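Side-chain contacts in probable L,D-transpeptidase 3 (Mycobacterium tuberculosis, PDB 6D4K), which probably acts as an L,D-transpeptidase carrying out still-unknown cross-linking reactions and may help anchor proteins to peptidoglycan in the mycobacterial cell wall: residues V47-P52 with R64-K69; G40-V45 with S173-S178; A29-T34 with V100-G105. One frame throughout, in Å; residues are numbered along the deposited sequence. Where two conformers were deposited one is given.

Interactions 1 and 3 are buried in the Ig-like domain and draw on the same two sheets: strands 45-49 and 28-32 are neighbours in one, strands 68-71 and 99-104 in the other. Both rest on branched aliphatic side chains, with an aromatic ring added in interaction 1. Interaction 2 is different: it lies near the centre of the chain, is partly buried, and joins an Ig-like loop to a strand of the catalytic domain through a threonine, whose methyl meets an alanine and whose hydroxyl lies more loosely by a proline. In none of the three does a hydrogen bond pass between the segments. Val-45, in segment 40-45, touches Val-68 of interaction 1 and Leu-102 of interaction 3.

Interaction 1: V47-P52 with R64-K69; sequences VTFSAP and RAVEVK
Val-66, which packs against Val-47 and Phe-49, sits in a bend closed by the backbone hydrogen bond from Glu-67 N to Arg-64 O (3.2 Å). It is the first residue to leave helical geometry after helix 59-65, and the chain enters strand 68-71 two residues later. The contact itself is wholly apolar, and one methyl does most of the work. Val-66 CG1 lies 3.7 Å from Phe-49 CE1 and 3.8 Å from Phe-49 CZ, so it meets the far end of the ring, at an oblique approach. The same methyl comes within 4.0 Å of Val-47 CG1. With CG1 of Val-66 anti to its carbonyl carbon (chi1 -57°), this branch is directed at both partners.

Within 47-52, Val-47 and Phe-49 are themselves in contact, for Val-47 CG1 sits 4.2 Å above the plane of the Phe-49 ring, displaced toward its rim. A single valine methyl of one segment thus touches a methyl and a ring already packed together in the other. Further hydrophobic side chains surround the group: Val-28 and Val-104 each touch both Val-47 and Val-66, while Val-86 touches Val-47 and Phe-49. Residues from both sheets therefore converge on the bend, an interior packing characteristic of the two-sheet beta-sandwich of an Ig-like domain.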
loop_
_atom_site.group_PDB
_atom_site.type_symbol
_atom_site.label_atom_id
_atom_site.label_comp_id
_atom_site.label_asym_id
_atom_site.label_seq_id
_atom_site.Cartn_x
_atom_site.Cartn_y
_atom_site.Cartn_z
ATOM N N VAL A 47 13.479 -7.953 7.623
ATOM C CA VAL A 47 14.406 -8.768 8.388
ATOM C C VAL A 47 14.149 -8.500 9.872
ATOM O O VAL A 47 14.269 -7.361 10.333
ATOM C CB VAL A 47 15.866 -8.453 8.018
ATOM C CG1 VAL A 47 16.794 -9.349 8.831
ATOM C CG2 VAL A 47 16.107 -8.610 6.493
ATOM N N THR A 48 13.783 -9.543 10.616
ATOM C CA THR A 48 13.511 -9.435 12.048
ATOM C C THR A 48 14.665 -10.072 12.805
ATOM O O THR A 48 15.004 -11.237 12.565
ATOM C CB THR A 48 12.195 -10.130 12.403
ATOM O OG1 THR A 48 11.121 -9.455 11.739
ATOM C CG2 THR A 48 11.967 -10.097 13.925
ATOM N N PHE A 49 15.262 -9.303 13.707
ATOM C CA PHE A 49 16.404 -9.760 14.484
ATOM C C PHE A 49 15.969 -10.434 15.782
ATOM O O PHE A 49 14.918 -10.124 16.345
ATOM C CB PHE A 49 17.347 -8.598 14.798
ATOM C CG PHE A 49 18.016 -8.031 13.583
ATOM C CD1 PHE A 49 19.157 -8.634 13.081
ATOM C CD2 PHE A 49 17.507 -6.912 12.951
ATOM C CE1 PHE A 49 19.807 -8.118 11.960
ATOM C CE2 PHE A 49 18.136 -6.387 11.804
ATOM C CZ PHE A 49 19.292 -6.990 11.325
ATOM N N SER A 50 16.795 -11.364 16.266
ATOM C CA SER A 50 16.449 -12.066 17.501
ATOM C C SER A 50 16.472 -11.136 18.705
ATOM O O SER A 50 15.755 -11.383 19.676
ATOM C CB SER A 50 17.360 -13.280 17.711
ATOM O OG SER A 50 17.070 -14.277 16.753
ATOM N N ALA A 51 17.263 -10.068 18.664
ATOM C CA ALA A 51 17.303 -9.105 19.756
ATOM C C ALA A 51 17.437 -7.688 19.207
ATOM O O ALA A 51 17.990 -7.494 18.121
ATOM C CB ALA A 51 18.468 -9.375 20.720
ATOM N N PRO A 52 16.945 -6.696 19.937
ATOM C CA PRO A 52 17.067 -5.308 19.473
ATOM C C PRO A 52 18.511 -4.886 19.252
ATOM O O PRO A 52 19.423 -5.264 19.994
ATOM C CB PRO A 52 16.432 -4.504 20.614
ATOM C CG PRO A 52 15.465 -5.452 21.230
ATOM C CD PRO A 52 16.114 -6.799 21.151
ATOM N N ARG A 64 25.050 -4.770 6.681
ATOM C CA ARG A 64 25.979 -5.568 5.890
ATOM C C ARG A 64 25.808 -7.052 6.183
ATOM O O ARG A 64 25.874 -7.886 5.271
ATOM C CB ARG A 64 27.417 -5.100 6.134
ATOM C CG ARG A 64 27.692 -3.685 5.621
ATOM C CD ARG A 64 29.169 -3.358 5.534
ATOM N NE ARG A 64 29.844 -3.487 6.822
ATOM C CZ ARG A 64 29.953 -2.514 7.724
ATOM N NH1 ARG A 64 29.437 -1.317 7.490
ATOM N NH2 ARG A 64 30.587 -2.743 8.870
ATOM N N ALA A 65 25.523 -7.393 7.447
ATOM C CA ALA A 65 25.346 -8.793 7.803
ATOM C C ALA A 65 24.104 -9.381 7.149
ATOM O O ALA A 65 24.056 -10.592 6.907
ATOM C CB ALA A 65 25.286 -8.946 9.322
ATOM N N VAL A 66 23.107 -8.550 6.835
ATOM C CA VAL A 66 21.853 -9.032 6.264
ATOM C C VAL A 66 21.720 -8.563 4.817
ATOM O O VAL A 66 20.615 -8.407 4.294
ATOM C CB VAL A 66 20.638 -8.644 7.134
ATOM C CG1 VAL A 66 20.823 -9.182 8.555
ATOM C CG2 VAL A 66 20.409 -7.120 7.143
ATOM N N GLU A 67 22.857 -8.349 4.162
ATOM C CA GLU A 67 22.924 -7.951 2.762
ATOM C C GLU A 67 21.916 -8.721 1.917
ATOM O O GLU A 67 21.880 -9.957 1.942
ATOM C CB GLU A 67 24.343 -8.242 2.266
ATOM C CG GLU A 67 24.623 -7.802 0.837
ATOM C CD GLU A 67 25.978 -8.271 0.325
ATOM O OE1 GLU A 67 26.681 -9.003 1.057
ATOM O OE2 GLU A 67 26.340 -7.901 -0.811
ATOM N N VAL A 68 21.068 -7.999 1.190
ATOM C CA VAL A 68 20.020 -8.631 0.393
ATOM C C VAL A 68 20.534 -8.867 -1.025
ATOM O O VAL A 68 20.908 -7.922 -1.731
ATOM C CB VAL A 68 18.741 -7.785 0.376
ATOM C CG1 VAL A 68 17.692 -8.437 -0.528
ATOM C CG2 VAL A 68 18.230 -7.587 1.806
ATOM N N LYS A 69 20.545 -10.130 -1.455
ATOM C CA LYS A 69 20.978 -10.499 -2.799
ATOM C C LYS A 69 19.850 -11.279 -3.458
ATOM O O LYS A 69 19.550 -12.410 -3.061
ATOM C CB LYS A 69 22.278 -11.304 -2.764
ATOM C CG LYS A 69 23.438 -10.550 -2.115
ATOM C CD LYS A 69 24.552 -11.491 -1.683
ATOM C CE LYS A 69 25.536 -11.752 -2.817
ATOM N NZ LYS A 69 26.808 -10.985 -2.650
#

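Interaction 2: G40-V45 with S173-S178; sequences GVAHPV and SYTVLS
Thr-175 reaches from the catalytic domain to Ala-42 and Pro-44 of the Ig-like domain, and its atoms divide the work. Thr-175 CB is set back, 4.3 Å from Ala-42 O. The methyl beyond it goes further: Thr-175 CG2 lies 3.6 Å from Ala-42 CB and 3.5 Å from Ala-42 O, touching side chain and backbone of one residue in van der Waals contact. The other branch, the hydroxyl, turns to Pro-44, where Thr-175 OG1 is a looser 4.4 Å from Pro-44 CD. With OG1 placed between the backbone N and the carbonyl carbon (chi1 69°), the methyl takes the position that faces Ala-42.

The receiving loop has its own order. Ala-42 is the third residue of a type I turn from Gly-40 to His-43, and beyond it His-43 ND1 donates to Pro-44 O (2.7 Å), the acceptor lying almost in the imidazole plane and the bond falling on a carbonyl lone pair.

Pro-44 also packs on Gln-87 of strand 85-90, whereas Ala-42 touches Pro-256 of strand 256-260, which pairs antiparallel with strand 172-180. The loop between strands 38-39 and 45-49 thereby rests against two adjacent strands of the catalytic sheet.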
loop_
_atom_site.group_PDB
_atom_site.type_symbol
_atom_site.label_atom_id
_atom_site.label_comp_id
_atom_site.label_asym_id
_atom_site.label_seq_id
_atom_site.Cartn_x
_atom_site.Cartn_y
_atom_site.Cartn_z
ATOM N N GLY A 40 2.753 -9.133 -3.799
ATOM C CA GLY A 40 2.713 -8.078 -4.796
ATOM C C GLY A 40 4.107 -7.603 -5.181
ATOM O O GLY A 40 5.116 -7.887 -4.536
ATOM N N VAL A 41 4.151 -6.824 -6.266
ATOM C CA VAL A 41 5.405 -6.613 -6.992
ATOM C C VAL A 41 6.309 -5.549 -6.391
ATOM O O VAL A 41 7.400 -5.313 -6.918
ATOM C CB VAL A 41 5.221 -6.376 -8.508
ATOM C CG1 VAL A 41 4.587 -7.588 -9.164
ATOM C CG2 VAL A 41 4.405 -5.127 -8.768
ATOM N N ALA A 42 5.919 -4.918 -5.283
ATOM C CA ALA A 42 6.821 -4.025 -4.568
ATOM C C ALA A 42 7.065 -4.493 -3.138
ATOM O O ALA A 42 7.467 -3.694 -2.285
ATOM C CB ALA A 42 6.335 -2.573 -4.599
ATOM N N HIS A 43 6.860 -5.775 -2.852
ATOM C CA HIS A 43 6.956 -6.225 -1.466
ATOM C C HIS A 43 8.380 -6.033 -0.945
ATOM O O HIS A 43 9.335 -6.476 -1.592
ATOM C CB HIS A 43 6.540 -7.689 -1.322
ATOM C CG HIS A 43 6.182 -8.081 0.092
ATOM N ND1 HIS A 43 7.108 -8.110 1.113
ATOM C CD2 HIS A 43 5.002 -8.459 0.648
ATOM C CE1 HIS A 43 6.513 -8.480 2.235
ATOM N NE2 HIS A 43 5.237 -8.707 1.978
ATOM N N PRO A 44 8.566 -5.402 0.211
ATOM C CA PRO A 44 9.917 -5.262 0.763
ATOM C C PRO A 44 10.431 -6.577 1.331
ATOM O O PRO A 44 9.695 -7.541 1.553
ATOM C CB PRO A 44 9.730 -4.220 1.869
ATOM C CG PRO A 44 8.295 -4.398 2.308
ATOM C CD PRO A 44 7.554 -4.685 1.009
ATOM N N VAL A 45 11.731 -6.604 1.581
ATOM C CA VAL A 45 12.356 -7.699 2.307
ATOM C C VAL A 45 12.497 -7.251 3.759
ATOM O O VAL A 45 13.213 -6.288 4.054
ATOM C CB VAL A 45 13.698 -8.100 1.688
ATOM C CG1 VAL A 45 14.308 -9.228 2.504
ATOM C CG2 VAL A 45 13.493 -8.514 0.220
ATOM N N SER A 173 5.569 7.104 -3.037
ATOM C CA SER A 173 5.466 5.720 -3.482
ATOM C C SER A 173 5.220 4.850 -2.256
ATOM O O SER A 173 6.011 4.869 -1.308
ATOM C CB SER A 173 6.755 5.292 -4.189
ATOM O OG SER A 173 6.618 4.019 -4.800
ATOM N N TYR A 174 4.124 4.105 -2.274
ATOM C CA TYR A 174 3.679 3.294 -1.148
ATOM C C TYR A 174 3.505 1.849 -1.587
ATOM O O TYR A 174 3.514 1.536 -2.778
ATOM C CB TYR A 174 2.347 3.824 -0.610
ATOM C CG TYR A 174 2.383 5.280 -0.231
ATOM C CD1 TYR A 174 2.936 5.686 0.975
ATOM C CD2 TYR A 174 1.874 6.257 -1.080
ATOM C CE1 TYR A 174 2.978 7.023 1.327
ATOM C CE2 TYR A 174 1.909 7.595 -0.735
ATOM C CZ TYR A 174 2.460 7.972 0.470
ATOM O OH TYR A 174 2.499 9.302 0.820
ATOM N N THR A 175 3.338 0.959 -0.612
ATOM C CA THR A 175 2.991 -0.416 -0.917
ATOM C C THR A 175 1.828 -0.828 -0.032
ATOM O O THR A 175 1.641 -0.303 1.071
ATOM C CB THR A 175 4.169 -1.396 -0.742
ATOM O OG1 THR A 175 4.492 -1.517 0.646
ATOM C CG2 THR A 175 5.410 -0.932 -1.532
ATOM N N VAL A 176 1.040 -1.776 -0.522
ATOM C CA VAL A 176 -0.065 -2.298 0.278
ATOM C C VAL A 176 0.488 -3.077 1.465
ATOM O O VAL A 176 1.205 -4.071 1.298
ATOM C CB VAL A 176 -0.994 -3.173 -0.569
ATOM C CG1 VAL A 176 -2.060 -3.840 0.320
ATOM C CG2 VAL A 176 -1.637 -2.351 -1.670
ATOM N N LEU A 177 0.158 -2.621 2.674
ATOM C CA LEU A 177 0.600 -3.256 3.912
ATOM C C LEU A 177 -0.384 -4.292 4.430
ATOM O O LEU A 177 0.033 -5.256 5.076
ATOM C CB LEU A 177 0.811 -2.212 5.007
ATOM C CG LEU A 177 1.830 -1.118 4.693
ATOM C CD1 LEU A 177 1.893 -0.091 5.812
ATOM C CD2 LEU A 177 3.212 -1.704 4.429
ATOM N N SER A 178 -1.680 -4.097 4.195
ATOM C CA SER A 178 -2.689 -5.034 4.663
ATOM C C SER A 178 -3.992 -4.746 3.933
ATOM O O SER A 178 -4.161 -3.682 3.321
ATOM C CB SER A 178 -2.895 -4.923 6.180
ATOM O OG SER A 178 -3.474 -3.678 6.542
#

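Interaction 3: A29-T34 with V100-G105; sequences ASVLPT and VELSVG
Val-31 divides its two methyls between Leu-102 and Val-104, alternate residues whose side chains project from strand 99-104 toward it. Val-31 CG1 approaches Leu-102 CD2 at 4.4 Å, and Val-31 CG2 approaches Val-104 CG1 at 4.2 Å. The second methyl of Val-104 faces the fork of the valine, CG2 of Val-104 being 4.4 Å from both CG1 and CG2 of Val-31. These are easy van der Waals distances, and the contact is apolar throughout, with no hydrogen bond across it. With CG of Leu-102 anti to the backbone N (chi1 -173°) and chi2 at 59°, CD2 is the methyl that reaches Val-31, while CD1 packs on Val-45. At the margin, Pro-33 CD comes to 4.5 Å from Leu-102 CD2.

In the next shell, Val-68 joins Val-45 in touching Leu-102, which is therefore also packed by aliphatic groups of both sheets. Phe-111 lies against both Leu-102 and Pro-33, and the proline, which follows a cis peptide bond just where the chain leaves strand 28-32, also meets His-43. At the other end of that strand, Ala-29 and Ser-30 both face Thr-48 in a classic beta bulge, and backbone hydrogen bonding between Leu-32 and Val-46 continues the pairing.

Strand 28-32 is an outermost strand of one antiparallel sheet, paired with 45-49. Facing it, strand 99-104 lies inside the other sheet, between 107-113 and 68-71.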
loop_
_atom_site.group_PDB
_atom_site.type_symbol
_atom_site.label_atom_id
_atom_site.label_comp_id
_atom_site.label_asym_id
_atom_site.label_seq_id
_atom_site.Cartn_x
_atom_site.Cartn_y
_atom_site.Cartn_z
ATOM N N ALA A 29 16.091 -13.676 13.174
ATOM C CA ALA A 29 15.051 -14.621 13.553
ATOM C C ALA A 29 14.276 -15.079 12.327
ATOM O O ALA A 29 14.014 -16.279 12.159
ATOM C CB ALA A 29 14.115 -13.980 14.579
ATOM N N SER A 30 13.919 -14.143 11.450
ATOM C CA SER A 30 13.010 -14.468 10.361
ATOM C C SER A 30 13.074 -13.382 9.298
ATOM O O SER A 30 13.535 -12.267 9.551
ATOM C CB SER A 30 11.577 -14.612 10.877
ATOM O OG SER A 30 11.151 -13.400 11.466
ATOM N N VAL A 31 12.565 -13.726 8.113
ATOM C CA VAL A 31 12.554 -12.844 6.960
ATOM C C VAL A 31 11.191 -12.932 6.300
ATOM O O VAL A 31 10.613 -14.023 6.202
ATOM C CB VAL A 31 13.643 -13.276 5.959
ATOM C CG1 VAL A 31 13.405 -12.666 4.595
ATOM C CG2 VAL A 31 14.996 -12.905 6.509
ATOM N N LEU A 32 10.684 -11.787 5.836
ATOM C CA LEU A 32 9.534 -11.760 4.932
ATOM C C LEU A 32 10.039 -11.244 3.594
ATOM O O LEU A 32 10.921 -10.385 3.565
ATOM C CB LEU A 32 8.456 -10.800 5.418
ATOM C CG LEU A 32 7.802 -11.085 6.765
ATOM C CD1 LEU A 32 6.797 -9.989 7.054
ATOM C CD2 LEU A 32 7.149 -12.459 6.769
ATOM N N PRO A 33 9.478 -11.734 2.472
ATOM C CA PRO A 33 8.459 -12.782 2.328
ATOM C C PRO A 33 8.907 -14.157 2.865
ATOM O O PRO A 33 10.107 -14.463 2.838
ATOM C CB PRO A 33 8.256 -12.851 0.805
ATOM C CG PRO A 33 8.573 -11.507 0.338
ATOM C CD PRO A 33 9.752 -11.078 1.182
ATOM N N THR A 34 7.956 -14.950 3.378
ATOM C CA THR A 34 8.271 -16.316 3.773
ATOM C C THR A 34 8.578 -17.161 2.537
ATOM O O THR A 34 8.245 -16.798 1.405
ATOM C CB THR A 34 7.127 -16.949 4.588
ATOM O OG1 THR A 34 5.966 -17.123 3.766
ATOM C CG2 THR A 34 6.759 -16.098 5.797
ATOM N N VAL A 100 11.267 -15.185 -7.307
ATOM C CA VAL A 100 12.418 -14.368 -6.950
ATOM C C VAL A 100 13.251 -15.164 -5.961
ATOM O O VAL A 100 12.744 -15.607 -4.929
ATOM C CB VAL A 100 11.988 -13.022 -6.339
ATOM C CG1 VAL A 100 13.216 -12.227 -5.908
ATOM C CG2 VAL A 100 11.150 -12.215 -7.331
ATOM N N GLU A 101 14.518 -15.394 -6.292
ATOM C CA GLU A 101 15.432 -15.999 -5.339
ATOM C C GLU A 101 15.973 -14.924 -4.413
ATOM O O GLU A 101 16.276 -13.808 -4.839
ATOM C CB GLU A 101 16.583 -16.703 -6.050
ATOM C CG GLU A 101 16.121 -17.766 -7.019
ATOM C CD GLU A 101 17.274 -18.579 -7.562
ATOM O OE1 GLU A 101 18.044 -19.126 -6.744
ATOM O OE2 GLU A 101 17.416 -18.664 -8.801
ATOM N N LEU A 102 16.105 -15.267 -3.143
ATOM C CA LEU A 102 16.460 -14.287 -2.136
ATOM C C LEU A 102 17.525 -14.875 -1.223
ATOM O O LEU A 102 17.360 -15.984 -0.703
ATOM C CB LEU A 102 15.202 -13.910 -1.349
ATOM C CG LEU A 102 15.277 -12.782 -0.349
ATOM C CD1 LEU A 102 15.692 -11.486 -1.026
ATOM C CD2 LEU A 102 13.921 -12.619 0.271
ATOM N N SER A 103 18.621 -14.147 -1.042
ATOM C CA SER A 103 19.588 -14.447 0.006
ATOM C C SER A 103 19.655 -13.252 0.942
ATOM O O SER A 103 19.717 -12.103 0.493
ATOM C CB SER A 103 20.971 -14.769 -0.573
ATOM O OG SER A 103 20.957 -16.018 -1.250
ATOM N N VAL A 104 19.623 -13.523 2.242
ATOM C CA VAL A 104 19.757 -12.505 3.271
ATOM C C VAL A 104 20.807 -13.040 4.230
ATOM O O VAL A 104 20.535 -13.981 4.984
ATOM C CB VAL A 104 18.423 -12.238 3.989
ATOM C CG1 VAL A 104 18.599 -11.232 5.117
ATOM C CG2 VAL A 104 17.350 -11.770 2.989
ATOM N N GLY A 105 22.016 -12.484 4.169
ATOM C CA GLY A 105 23.108 -12.955 5.006
ATOM C C GLY A 105 23.282 -14.465 5.045
ATOM O O GLY A 105 23.206 -15.080 6.116
#